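Local coordinates for beta-N-acetylglucosaminidase-like protein Glycoside hydrolase family 20 (Flavobacterium johnsoniae, PDB 6YHH), which probably removes N-acetylglucosamine residues from chitin fragments as a family 20 beta-N-acetylhexosaminidase of bacterial chitin metabolism, at residues S154-P159 / Y547-P552; A448-E453 / E458-R463; Y538-G543 / L555-C560. All coordinates share one frame; numbering follows the deposited sequence.

Contact 1: S154-P159 / Y547-P552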
# COMPACT_ATOMS: atom_id res chain seq x y z
N SER A 154 5.34 -3.61 -18.02
CA SER A 154 4.56 -3.43 -19.24
C SER A 154 3.16 -4.12 -19.17
O SER A 154 2.15 -3.52 -19.51
CB SER A 154 5.35 -3.96 -20.46
OG SER A 154 4.58 -3.90 -21.64
N ARG A 155 3.15 -5.41 -18.83
CA ARG A 155 1.89 -6.14 -18.90
C ARG A 155 0.85 -5.51 -17.94
O ARG A 155 -0.22 -5.12 -18.34
CB ARG A 155 2.12 -7.62 -18.60
CG ARG A 155 2.65 -8.41 -19.81
CD ARG A 155 3.83 -7.80 -20.52
NE ARG A 155 4.29 -8.66 -21.64
CZ ARG A 155 5.01 -9.76 -21.50
NH1 ARG A 155 5.47 -10.14 -20.30
NH2 ARG A 155 5.21 -10.55 -22.51
N HIS A 156 1.20 -5.39 -16.69
CA HIS A 156 0.55 -4.53 -15.72
C HIS A 156 1.57 -3.57 -15.14
O HIS A 156 2.55 -3.96 -14.58
CB HIS A 156 -0.07 -5.27 -14.51
CG HIS A 156 -1.38 -5.93 -14.81
ND1 HIS A 156 -1.46 -7.17 -15.41
CD2 HIS A 156 -2.66 -5.51 -14.67
CE1 HIS A 156 -2.73 -7.50 -15.57
NE2 HIS A 156 -3.47 -6.52 -15.13
N PHE A 157 1.27 -2.29 -15.34
CA PHE A 157 2.09 -1.23 -14.82
C PHE A 157 2.15 -1.38 -13.32
O PHE A 157 1.10 -1.60 -12.63
CB PHE A 157 1.60 0.13 -15.27
CG PHE A 157 2.38 1.29 -14.70
CD1 PHE A 157 3.68 1.53 -15.17
CD2 PHE A 157 1.84 2.16 -13.74
CE1 PHE A 157 4.45 2.54 -14.67
CE2 PHE A 157 2.64 3.19 -13.25
CZ PHE A 157 3.92 3.42 -13.76
N GLN A 158 3.35 -1.20 -12.79
CA GLN A 158 3.57 -1.25 -11.35
C GLN A 158 4.05 0.13 -10.88
O GLN A 158 5.20 0.55 -11.16
CB GLN A 158 4.58 -2.29 -10.98
CG GLN A 158 4.30 -3.67 -11.56
CD GLN A 158 3.04 -4.28 -10.98
OE1 GLN A 158 2.71 -4.10 -9.85
NE2 GLN A 158 2.33 -4.99 -11.83
N PRO A 159 3.20 0.84 -10.15
CA PRO A 159 3.54 2.22 -9.75
C PRO A 159 4.81 2.30 -8.85
O PRO A 159 5.31 1.31 -8.31
CB PRO A 159 2.31 2.67 -8.96
CG PRO A 159 1.22 1.97 -9.62
CD PRO A 159 1.82 0.54 -9.75
N TYR A 547 -7.91 -13.66 -19.95
CA TYR A 547 -7.77 -12.44 -19.15
C TYR A 547 -7.05 -11.41 -20.03
O TYR A 547 -6.02 -11.72 -20.63
CB TYR A 547 -6.85 -12.67 -18.00
CG TYR A 547 -7.33 -13.66 -16.90
CD1 TYR A 547 -7.27 -15.04 -17.09
CD2 TYR A 547 -7.85 -13.21 -15.73
CE1 TYR A 547 -7.69 -15.93 -16.12
CE2 TYR A 547 -8.28 -14.10 -14.75
CZ TYR A 547 -8.18 -15.43 -14.92
OH TYR A 547 -8.53 -16.32 -13.87
N GLN A 548 -7.55 -10.20 -20.01
CA GLN A 548 -6.89 -9.09 -20.58
C GLN A 548 -6.11 -8.33 -19.53
O GLN A 548 -6.24 -8.56 -18.35
CB GLN A 548 -7.94 -8.12 -21.19
CG GLN A 548 -8.47 -8.66 -22.52
CD GLN A 548 -9.26 -9.92 -22.38
OE1 GLN A 548 -10.26 -9.97 -21.63
NE2 GLN A 548 -8.78 -10.98 -22.98
N MET A 549 -5.35 -7.32 -19.97
CA MET A 549 -4.51 -6.55 -19.07
C MET A 549 -5.37 -5.56 -18.20
O MET A 549 -4.80 -4.83 -17.42
CB MET A 549 -3.40 -5.82 -19.80
CG MET A 549 -2.36 -6.69 -20.54
SD MET A 549 -1.61 -7.93 -19.50
CE MET A 549 -2.49 -9.39 -20.01
N TYR A 550 -6.67 -5.50 -18.47
CA TYR A 550 -7.61 -4.75 -17.67
C TYR A 550 -8.70 -5.63 -16.98
O TYR A 550 -9.68 -5.09 -16.42
CB TYR A 550 -8.25 -3.59 -18.47
CG TYR A 550 -8.82 -4.04 -19.76
CD1 TYR A 550 -10.04 -4.72 -19.85
CD2 TYR A 550 -8.08 -3.88 -20.95
CE1 TYR A 550 -10.56 -5.16 -21.08
CE2 TYR A 550 -8.56 -4.38 -22.14
CZ TYR A 550 -9.78 -4.98 -22.22
OH TYR A 550 -10.21 -5.40 -23.46
N SER A 551 -8.51 -6.94 -16.95
CA SER A 551 -9.45 -7.81 -16.29
C SER A 551 -9.38 -7.69 -14.79
O SER A 551 -8.38 -7.18 -14.22
CB SER A 551 -9.13 -9.25 -16.68
OG SER A 551 -9.48 -9.47 -18.04
N PRO A 552 -10.43 -8.15 -14.07
CA PRO A 552 -10.42 -8.07 -12.64
C PRO A 552 -9.64 -9.19 -12.00
O PRO A 552 -9.96 -10.34 -12.20
CB PRO A 552 -11.88 -8.12 -12.27
CG PRO A 552 -12.48 -8.94 -13.32
CD PRO A 552 -11.73 -8.63 -14.57
O HOH W 1 -6.14 -5.87 -14.77

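Contact 2: A448-E453 / E458-R463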
# COMPACT_ATOMS: atom_id res chain seq x y z
N ALA A 448 15.14 -14.02 -10.49
CA ALA A 448 13.68 -14.35 -10.48
C ALA A 448 13.01 -13.38 -11.45
O ALA A 448 13.35 -12.16 -11.42
CB ALA A 448 13.11 -14.20 -9.09
N THR A 449 12.10 -13.88 -12.27
CA THR A 449 11.43 -13.03 -13.24
C THR A 449 9.94 -12.92 -12.96
O THR A 449 9.20 -13.86 -13.17
CB THR A 449 11.57 -13.50 -14.70
OG1 THR A 449 11.04 -14.85 -14.85
CG2 THR A 449 13.01 -13.47 -15.14
N MET A 450 9.50 -11.76 -12.51
CA MET A 450 8.07 -11.51 -12.29
C MET A 450 7.40 -10.83 -13.46
O MET A 450 7.27 -9.59 -13.52
CB MET A 450 7.78 -10.70 -11.04
CG MET A 450 6.27 -10.70 -10.71
SD MET A 450 5.60 -12.36 -10.46
CE MET A 450 3.87 -12.01 -10.81
N TRP A 451 7.05 -11.65 -14.44
CA TRP A 451 6.19 -11.29 -15.55
C TRP A 451 4.77 -10.97 -15.01
O TRP A 451 4.30 -11.63 -14.09
CB TRP A 451 6.14 -12.35 -16.59
CG TRP A 451 7.48 -12.75 -17.09
CD1 TRP A 451 8.21 -13.84 -16.71
CD2 TRP A 451 8.35 -11.96 -17.90
NE1 TRP A 451 9.46 -13.82 -17.32
CE2 TRP A 451 9.58 -12.65 -18.00
CE3 TRP A 451 8.22 -10.75 -18.52
CZ2 TRP A 451 10.63 -12.21 -18.82
CZ3 TRP A 451 9.24 -10.30 -19.32
CH2 TRP A 451 10.42 -11.00 -19.47
N THR A 452 4.14 -9.91 -15.56
CA THR A 452 2.90 -9.39 -14.94
C THR A 452 1.62 -9.48 -15.75
O THR A 452 0.65 -8.80 -15.40
CB THR A 452 3.13 -7.98 -14.40
OG1 THR A 452 3.53 -7.08 -15.45
CG2 THR A 452 4.11 -7.94 -13.30
N GLU A 453 1.53 -10.44 -16.67
CA GLU A 453 0.25 -10.71 -17.32
C GLU A 453 -0.88 -10.87 -16.34
O GLU A 453 -2.01 -10.36 -16.58
CB GLU A 453 0.28 -11.96 -18.14
CG GLU A 453 1.17 -11.94 -19.39
CD GLU A 453 2.60 -12.28 -19.24
OE1 GLU A 453 3.15 -12.19 -18.10
OE2 GLU A 453 3.17 -12.72 -20.30
N GLU A 458 -1.91 -4.76 -6.93
CA GLU A 458 -2.49 -5.36 -5.71
C GLU A 458 -2.00 -6.74 -5.42
O GLU A 458 -1.76 -7.14 -4.26
CB GLU A 458 -4.03 -5.29 -5.72
CG GLU A 458 -4.54 -3.82 -5.75
CD GLU A 458 -4.48 -3.10 -7.05
OE1 GLU A 458 -4.42 -3.71 -8.13
OE2 GLU A 458 -4.27 -1.84 -6.91
N THR A 459 -1.87 -7.56 -6.44
CA THR A 459 -1.50 -8.95 -6.23
C THR A 459 0.01 -9.27 -6.47
O THR A 459 0.43 -10.37 -6.15
CB THR A 459 -2.31 -9.98 -7.06
OG1 THR A 459 -2.10 -9.75 -8.45
CG2 THR A 459 -3.77 -9.81 -6.81
N PHE A 460 0.75 -8.29 -6.98
CA PHE A 460 2.18 -8.41 -7.32
C PHE A 460 2.99 -9.05 -6.18
O PHE A 460 3.63 -10.11 -6.35
CB PHE A 460 2.77 -7.03 -7.60
CG PHE A 460 4.18 -7.10 -8.09
CD1 PHE A 460 4.44 -7.26 -9.44
CD2 PHE A 460 5.27 -6.93 -7.23
CE1 PHE A 460 5.69 -7.37 -9.95
CE2 PHE A 460 6.55 -7.02 -7.70
CZ PHE A 460 6.80 -7.20 -9.07
N ASP A 461 2.90 -8.48 -4.98
CA ASP A 461 3.72 -8.99 -3.87
C ASP A 461 3.35 -10.45 -3.46
O ASP A 461 4.27 -11.24 -3.13
CB ASP A 461 3.64 -8.09 -2.66
CG ASP A 461 4.22 -6.74 -2.85
OD1 ASP A 461 4.91 -6.53 -3.82
OD2 ASP A 461 3.96 -5.87 -1.93
N SER A 462 2.05 -10.83 -3.59
CA SER A 462 1.65 -12.17 -3.28
C SER A 462 2.26 -13.20 -4.23
O SER A 462 2.34 -14.42 -3.90
CB SER A 462 0.12 -12.34 -3.31
OG SER A 462 -0.43 -12.31 -4.57
N ARG A 463 2.56 -12.77 -5.42
CA ARG A 463 3.24 -13.65 -6.41
C ARG A 463 4.76 -13.70 -6.14
O ARG A 463 5.42 -14.77 -6.18
CB ARG A 463 2.91 -13.17 -7.84
CG ARG A 463 1.60 -13.78 -8.36
CD ARG A 463 0.37 -13.59 -7.50
NE ARG A 463 -0.75 -14.39 -8.02
CZ ARG A 463 -1.64 -15.01 -7.23
NH1 ARG A 463 -1.68 -14.78 -5.91
NH2 ARG A 463 -2.57 -15.81 -7.80

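Contact 3: Y538-G543 / L555-C560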
# COMPACT_ATOMS: atom_id res chain seq x y z
N TYR A 538 0.97 -22.37 -17.99
CA TYR A 538 0.24 -21.50 -18.91
C TYR A 538 -1.22 -21.94 -19.02
O TYR A 538 -1.84 -21.82 -20.07
CB TYR A 538 1.03 -21.42 -20.27
CG TYR A 538 2.43 -20.75 -20.16
CD1 TYR A 538 2.57 -19.38 -20.08
CD2 TYR A 538 3.59 -21.50 -20.05
CE1 TYR A 538 3.84 -18.77 -19.96
CE2 TYR A 538 4.85 -20.93 -19.93
CZ TYR A 538 4.98 -19.54 -19.82
OH TYR A 538 6.28 -18.90 -19.68
N THR A 539 -1.81 -22.45 -17.89
CA THR A 539 -3.14 -22.94 -17.85
C THR A 539 -4.17 -22.07 -17.18
O THR A 539 -5.39 -22.34 -17.25
CB THR A 539 -3.16 -24.35 -17.21
OG1 THR A 539 -2.75 -24.30 -15.82
CG2 THR A 539 -2.21 -25.26 -17.95
N ARG A 540 -3.77 -21.03 -16.47
CA ARG A 540 -4.75 -20.12 -15.91
C ARG A 540 -5.41 -19.26 -16.99
O ARG A 540 -6.64 -19.11 -16.99
CB ARG A 540 -4.16 -19.21 -14.81
CG ARG A 540 -5.14 -18.13 -14.30
CD ARG A 540 -4.80 -17.53 -12.93
NE ARG A 540 -5.83 -16.54 -12.63
CZ ARG A 540 -5.76 -15.54 -11.76
NH1 ARG A 540 -4.73 -15.42 -10.95
NH2 ARG A 540 -6.75 -14.72 -11.59
N ASN A 541 -4.61 -18.66 -17.84
CA ASN A 541 -5.10 -17.76 -18.92
C ASN A 541 -4.91 -18.51 -20.21
O ASN A 541 -3.92 -18.29 -20.93
CB ASN A 541 -4.27 -16.53 -18.88
CG ASN A 541 -4.74 -15.47 -19.86
OD1 ASN A 541 -5.79 -15.61 -20.45
ND2 ASN A 541 -3.92 -14.46 -20.11
N LYS A 542 -5.82 -19.43 -20.51
CA LYS A 542 -5.59 -20.34 -21.61
C LYS A 542 -5.55 -19.59 -22.92
O LYS A 542 -6.45 -18.83 -23.24
CB LYS A 542 -6.65 -21.41 -21.65
CG LYS A 542 -6.66 -22.22 -20.37
CD LYS A 542 -7.79 -23.23 -20.30
CE LYS A 542 -7.62 -24.14 -19.10
NZ LYS A 542 -7.82 -23.44 -17.82
N GLY A 543 -4.49 -19.80 -23.68
CA GLY A 543 -4.33 -19.11 -24.96
C GLY A 543 -4.04 -17.65 -24.85
O GLY A 543 -4.01 -16.94 -25.92
N LEU A 555 -10.43 -12.00 -7.47
CA LEU A 555 -11.27 -13.18 -7.35
C LEU A 555 -10.50 -14.26 -6.63
O LEU A 555 -9.35 -14.07 -6.23
CB LEU A 555 -11.75 -13.60 -8.72
CG LEU A 555 -12.60 -12.60 -9.54
CD1 LEU A 555 -13.12 -13.25 -10.83
CD2 LEU A 555 -13.74 -12.04 -8.70
N PHE A 556 -11.14 -15.44 -6.49
CA PHE A 556 -10.50 -16.44 -5.62
C PHE A 556 -9.10 -16.85 -6.01
O PHE A 556 -8.23 -17.00 -5.14
CB PHE A 556 -11.37 -17.66 -5.53
CG PHE A 556 -10.98 -18.64 -4.42
CD1 PHE A 556 -11.13 -18.32 -3.09
CD2 PHE A 556 -10.46 -19.86 -4.77
CE1 PHE A 556 -10.77 -19.24 -2.12
CE2 PHE A 556 -10.07 -20.78 -3.82
CZ PHE A 556 -10.24 -20.46 -2.50
N ALA A 557 -8.82 -17.02 -7.29
CA ALA A 557 -7.47 -17.41 -7.71
C ALA A 557 -6.39 -16.39 -7.29
O ALA A 557 -5.27 -16.77 -6.99
CB ALA A 557 -7.40 -17.62 -9.20
N ASP A 558 -6.81 -15.12 -7.22
CA ASP A 558 -5.92 -14.03 -6.84
C ASP A 558 -5.59 -14.01 -5.37
O ASP A 558 -4.57 -13.47 -5.01
CB ASP A 558 -6.54 -12.71 -7.30
CG ASP A 558 -6.88 -12.80 -8.74
OD1 ASP A 558 -5.91 -13.00 -9.54
OD2 ASP A 558 -8.05 -12.71 -9.12
N ALA A 559 -6.40 -14.67 -4.52
CA ALA A 559 -6.12 -14.87 -3.11
C ALA A 559 -5.37 -16.11 -2.78
O ALA A 559 -4.82 -16.24 -1.69
CB ALA A 559 -7.48 -14.90 -2.36
N CYS A 560 -5.22 -17.00 -3.77
CA CYS A 560 -4.48 -18.24 -3.56
C CYS A 560 -3.02 -18.19 -4.04
O CYS A 560 -2.65 -17.36 -4.93
CB CYS A 560 -5.18 -19.42 -4.26
SG CYS A 560 -6.82 -19.77 -3.61

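Contact 1: S154-P159 / Y547-P552
Ser-551 O and His-156 NE2 hold one water between them, which donates to Ser-551 O at 2.7 Å and lies 2.8 Å from NE2, at the edge of the imidazole and in its plane. The other ring nitrogen, ND1, is bonded to Thr-452 O, so both nitrogens are engaged and the ring's rotation is fixed, a task suited to histidine. Met-549 O also stands 3.1 Å from NE2, but obliquely to the ring and at too poor an angle for a hydrogen bond. Met-549 lies against both Arg-155 and His-156: with CG anti to its own carbonyl carbon (chi1 -63°) and the chain bent at chi2 and chi3, SD comes 3.3 Å from Arg-155 O and lies obliquely to the imidazole, 4.7 Å from its centroid. The flexible thioether follows this irregular surface, while the Arg-155 guanidinium leads away to Asp-152, Gln-186 and a bound Tris molecule, probably from the crystallisation liquor, near the predicted proton donor Glu-317. The 547-552 segment, which contains a type I turn from Gln-548 to Ser-551, lies between strand 532-534 and helix 556-559; it packs on the loop joining strand 146-152 to helix 160-172.

Contact 2: A448-E453 / E458-R463
Met-450, the last residue of strand 443-450, reaches Phe-460 and Arg-463 across a beta-to-alpha loop of the TIM barrel, the fold of the family 20 catalytic domain. Its CB points toward the helical segment and is 4.1 Å from Phe-460 CE1. CG comes closer, 3.5 Å from that same CE1, obliquely to the ring. Here CG is anti to the backbone N (chi1 -169°), and a bend at chi2 (59°) turns the chain from the phenyl ring to Arg-463. SD then lies 3.8 Å from Arg-463 CB, and the terminal CE is packed tightly on the same CB at 3.3 Å. An unbranched, pliable methionine can thus touch an aromatic ring with its root and an aliphatic stem with its tip. Thr-452 adds its methyl, CG2, at the edge of the phenyl ring and 3.7 Å from CE1, while its OG1 is bonded to Asp-152 O. Leu-151 of strand 146-152 and Val-162 and Asn-166 of helix 160-172 also touch this ring, which is broad and flat enough to meet them all at once. Replacing Phe-460 by an alanine would probably open a gap beside Met-450 CG and leave the Thr-452 methyl without its neighbour. Arg-463 lends only its stem to the packing; its guanidinium goes on to Cys-560 O and Ala-557 O. NH1 also donates to Ser-462 OG, whose hydroxyl in turn donates to Thr-459 O at 2.6 Å, in the carbonyl plane and on a lone pair.

Contact 3: Y538-G543 / L555-C560
The guanidinium of Arg-540 carries the methyl of Ala-557 over one face, with CB 3.6 Å above the plane and over its centre, and holds Asp-558 OD1 at its edge, exactly in plane. This is an end-on salt bridge to the short, weakly bonded helix 556-559, in which both terminal nitrogens converge on a single carboxylate oxygen. NH2 is the closer at 2.8 Å, with NH1 at 3.0 Å, and both approach OD1 from the same face of the carboxylate, whose plane is turned 45° from the guanidinium. Arg-540 covers the distance because its chain is extended, with CG anti to the backbone N (chi1 174°). A small residue suits position 557, since its methyl lies directly against the flat cation. NE is bonded to Tyr-547 OH, which further fixes the group's rotation. Ile-512 of helix 507-517 packs against Asp-558; buried here, the carboxylate probably relies on Arg-540 and Leu-555 N to balance its charge. Its second oxygen, OD2, accepts a nearly straight bond (164°) from Leu-555 N at 3.0 Å, through the anti lone pair.

From the N terminus, the chain first passes 154-159, which waits almost four hundred residues for 547-552; contact 1 therefore closes a very long loop. Contact 2 is a short local closure within that span, linking the end of strand 443-450 to the helix that follows it. Contact 3 opens after contact 2 has closed, and its segments alternate with those of contact 1: 547-552 lies between 538-543 and 555-560. The three meet in space. Contact 2 touches both of the others, and contacts 1 and 3 are joined by a bond from Tyr-547 N to Asn-541 OD1. Together they tie the barrel's loops to the loop between strand 532-534 and helix 556-559, and to that helix.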